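Local coordinates for putative uncharacterized protein TTHB071 (Thermus thermophilus, PDB 3AYV) that is of unknown function but binds zinc ions in a TIM barrel and is possibly involved in protection against oxidative stress, at residues V28-A33 against V54-W59. Numbering follows the deposited sequence.
Sequences VYLDPA and VHLPFW. With ZN (zinc ion), chain E.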
loop_
_atom_site.group_PDB
_atom_site.type_symbol
_atom_site.label_atom_id
_atom_site.label_comp_id
_atom_site.label_asym_id
_atom_site.label_seq_id
_atom_site.Cartn_x
_atom_site.Cartn_y
_atom_site.Cartn_z
ATOM N N VAL A 28 -1.824 -5.869 7.045
ATOM C CA VAL A 28 -1.213 -5.542 8.316
ATOM C C VAL A 28 0.036 -4.696 8.118
ATOM O O VAL A 28 0.966 -5.101 7.417
ATOM C CB VAL A 28 -0.783 -6.810 9.082
ATOM C CG1 VAL A 28 -0.341 -6.408 10.504
ATOM C CG2 VAL A 28 -1.933 -7.823 9.140
ATOM N N TYR A 29 0.057 -3.531 8.753
ATOM C CA TYR A 29 1.247 -2.700 8.702
ATOM C C TYR A 29 2.239 -3.160 9.747
ATOM O O TYR A 29 1.909 -3.325 10.929
ATOM C CB TYR A 29 0.862 -1.233 8.884
ATOM C CG TYR A 29 2.018 -0.361 9.335
ATOM C CD1 TYR A 29 2.998 0.060 8.430
ATOM C CD2 TYR A 29 2.091 0.095 10.650
ATOM C CE1 TYR A 29 4.055 0.889 8.838
ATOM C CE2 TYR A 29 3.139 0.923 11.075
ATOM C CZ TYR A 29 4.109 1.325 10.167
ATOM O OH TYR A 29 5.126 2.168 10.609
ATOM N N LEU A 30 3.475 -3.375 9.308
ATOM C CA LEU A 30 4.486 -3.966 10.167
ATOM C C LEU A 30 5.232 -2.865 10.940
ATOM O O LEU A 30 6.290 -2.399 10.492
ATOM C CB LEU A 30 5.436 -4.861 9.348
ATOM C CG LEU A 30 4.751 -5.938 8.489
ATOM C CD1 LEU A 30 5.793 -6.791 7.735
ATOM C CD2 LEU A 30 3.901 -6.856 9.361
ATOM N N ASP A 31 4.664 -2.466 12.087
ATOM C CA ASP A 31 5.307 -1.504 13.012
ATOM C C ASP A 31 6.792 -1.854 13.163
ATOM O O ASP A 31 7.158 -2.971 13.599
ATOM C CB ASP A 31 4.658 -1.509 14.424
ATOM C CG ASP A 31 3.171 -1.217 14.411
ATOM O OD1 ASP A 31 2.383 -2.054 13.910
ATOM O OD2 ASP A 31 2.774 -0.151 14.942
ATOM N N PRO A 32 7.679 -0.922 12.769
ATOM C CA PRO A 32 9.122 -1.189 12.883
ATOM C C PRO A 32 9.550 -1.589 14.310
ATOM O O PRO A 32 10.407 -2.452 14.462
ATOM C CB PRO A 32 9.756 0.168 12.515
ATOM C CG PRO A 32 8.737 0.841 11.650
ATOM C CD PRO A 32 7.389 0.358 12.096
ATOM N N ALA A 33 8.971 -0.954 15.324
ATOM C CA ALA A 33 9.285 -1.266 16.722
ATOM C C ALA A 33 8.943 -2.718 17.097
ATOM O O ALA A 33 9.487 -3.241 18.075
ATOM C CB ALA A 33 8.559 -0.317 17.665
ATOM N N VAL A 54 0.562 -7.380 3.528
ATOM C CA VAL A 54 1.205 -6.525 4.534
ATOM C C VAL A 54 1.569 -5.184 3.923
ATOM O O VAL A 54 1.761 -5.074 2.712
ATOM C CB VAL A 54 2.500 -7.128 5.159
ATOM C CG1 VAL A 54 2.243 -8.500 5.798
ATOM C CG2 VAL A 54 3.599 -7.210 4.112
ATOM N N HIS A 55 1.648 -4.167 4.780
ATOM C CA HIS A 55 2.287 -2.895 4.397
ATOM C C HIS A 55 3.656 -2.879 5.044
ATOM O O HIS A 55 3.782 -2.970 6.269
ATOM C CB HIS A 55 1.454 -1.707 4.890
ATOM C CG HIS A 55 1.797 -0.428 4.196
ATOM N ND1 HIS A 55 3.082 0.086 4.164
ATOM C CD2 HIS A 55 1.033 0.421 3.472
ATOM C CE1 HIS A 55 3.084 1.204 3.454
ATOM N NE2 HIS A 55 1.852 1.434 3.036
ATOM N N LEU A 56 4.705 -2.822 4.217
ATOM C CA LEU A 56 6.069 -2.801 4.691
ATOM C C LEU A 56 6.354 -1.473 5.387
ATOM O O LEU A 56 5.598 -0.527 5.217
ATOM C CB LEU A 56 7.044 -3.047 3.535
ATOM C CG LEU A 56 6.893 -4.421 2.872
ATOM C CD1 LEU A 56 7.724 -4.498 1.628
ATOM C CD2 LEU A 56 7.346 -5.538 3.864
ATOM N N PRO A 57 7.377 -1.435 6.247
ATOM C CA PRO A 57 7.726 -0.155 6.901
ATOM C C PRO A 57 7.963 0.945 5.865
ATOM O O PRO A 57 8.382 0.640 4.722
ATOM C CB PRO A 57 9.038 -0.496 7.623
ATOM C CG PRO A 57 8.868 -2.009 7.946
ATOM C CD PRO A 57 8.256 -2.538 6.693
ATOM N N PHE A 58 7.704 2.205 6.247
ATOM C CA PHE A 58 7.936 3.316 5.331
ATOM C C PHE A 58 8.350 4.628 6.008
ATOM O O PHE A 58 8.947 5.480 5.348
ATOM C CB PHE A 58 6.693 3.592 4.476
ATOM C CG PHE A 58 5.520 4.092 5.267
ATOM C CD1 PHE A 58 5.285 5.473 5.405
ATOM C CD2 PHE A 58 4.649 3.190 5.885
ATOM C CE1 PHE A 58 4.212 5.935 6.145
ATOM C CE2 PHE A 58 3.552 3.643 6.640
ATOM C CZ PHE A 58 3.333 5.014 6.769
ATOM N N TRP A 59 7.957 4.823 7.267
ATOM C CA TRP A 59 8.208 6.127 7.896
ATOM C C TRP A 59 9.700 6.439 7.889
ATOM O O TRP A 59 10.500 5.657 8.399
ATOM C CB TRP A 59 7.659 6.184 9.327
ATOM C CG TRP A 59 6.189 6.436 9.415
ATOM C CD1 TRP A 59 5.248 5.587 9.926
ATOM C CD2 TRP A 59 5.486 7.621 9.003
ATOM N NE1 TRP A 59 4.004 6.173 9.868
ATOM C CE2 TRP A 59 4.119 7.410 9.281
ATOM C CE3 TRP A 59 5.878 8.824 8.389
ATOM C CZ2 TRP A 59 3.130 8.375 8.997
ATOM C CZ3 TRP A 59 4.888 9.788 8.099
ATOM C CH2 TRP A 59 3.535 9.549 8.405
HETATM ZN ZN ZN E . 0.903 3.258 2.017
HETATM O O HOH W 1 7.353 2.580 9.073
HETATM O O HOH W 2 -1.024 3.053 2.832
HETATM O O HOH W 3 0.746 4.851 3.884
#
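Val-28 and Tyr-29 run parallel to Val-54 and His-55 as neighbouring barrel strands, joined where His-55 N gives its hydrogen to Val-28 O and Leu-30 N gives its own to His-55 O, 3.1 Å away and at 164° on the hydrogen. Tyr-29 and His-55 turn their side chains to the same face of the sheet, their CB atoms 4.1 Å apart, then diverge. CG of Tyr-29 stands anti to the backbone N (chi1 159°), and the ring beyond it runs to Phe-58; the two side chains cross at about a right angle. CE1 of Tyr-29 meets CE2 of Phe-58 at 3.6 Å, the ring planes inclined at 60°. Farther out, Tyr-29 OH lies at the edge of the Trp-59 indole, 3.5 Å from CD1, and hydrogen-bonds a water that also accepts from Phe-58 N. An alanine in place of Tyr-29 would probably leave this water without its hydroxyl partner and open a gap beside Phe-58. Just past the strand end, Leu-30 CG packs against Val-54 CB, whose side chain lies on the sheet face away from Tyr-29 and His-55, with helix 68-87 touching both residues, while Leu-30 O rests 3.6 Å from Pro-57 CG. His-55 ND1 donates to Leu-56 O at 2.8 Å, in the ring plane and on a lone pair of the carbonyl; this bond fixes the ring's rotation and leaves NE2 to bind zinc at 2.3 Å. Two waters, His-96 and Glu-136 complete that metal's shell. Strand 25-29, helix 38-47 and strand 52-55 form a beta-alpha-beta unit of the TIM barrel, whose C-terminal strand ends carry the metal site, as in the xylose isomerase-like family.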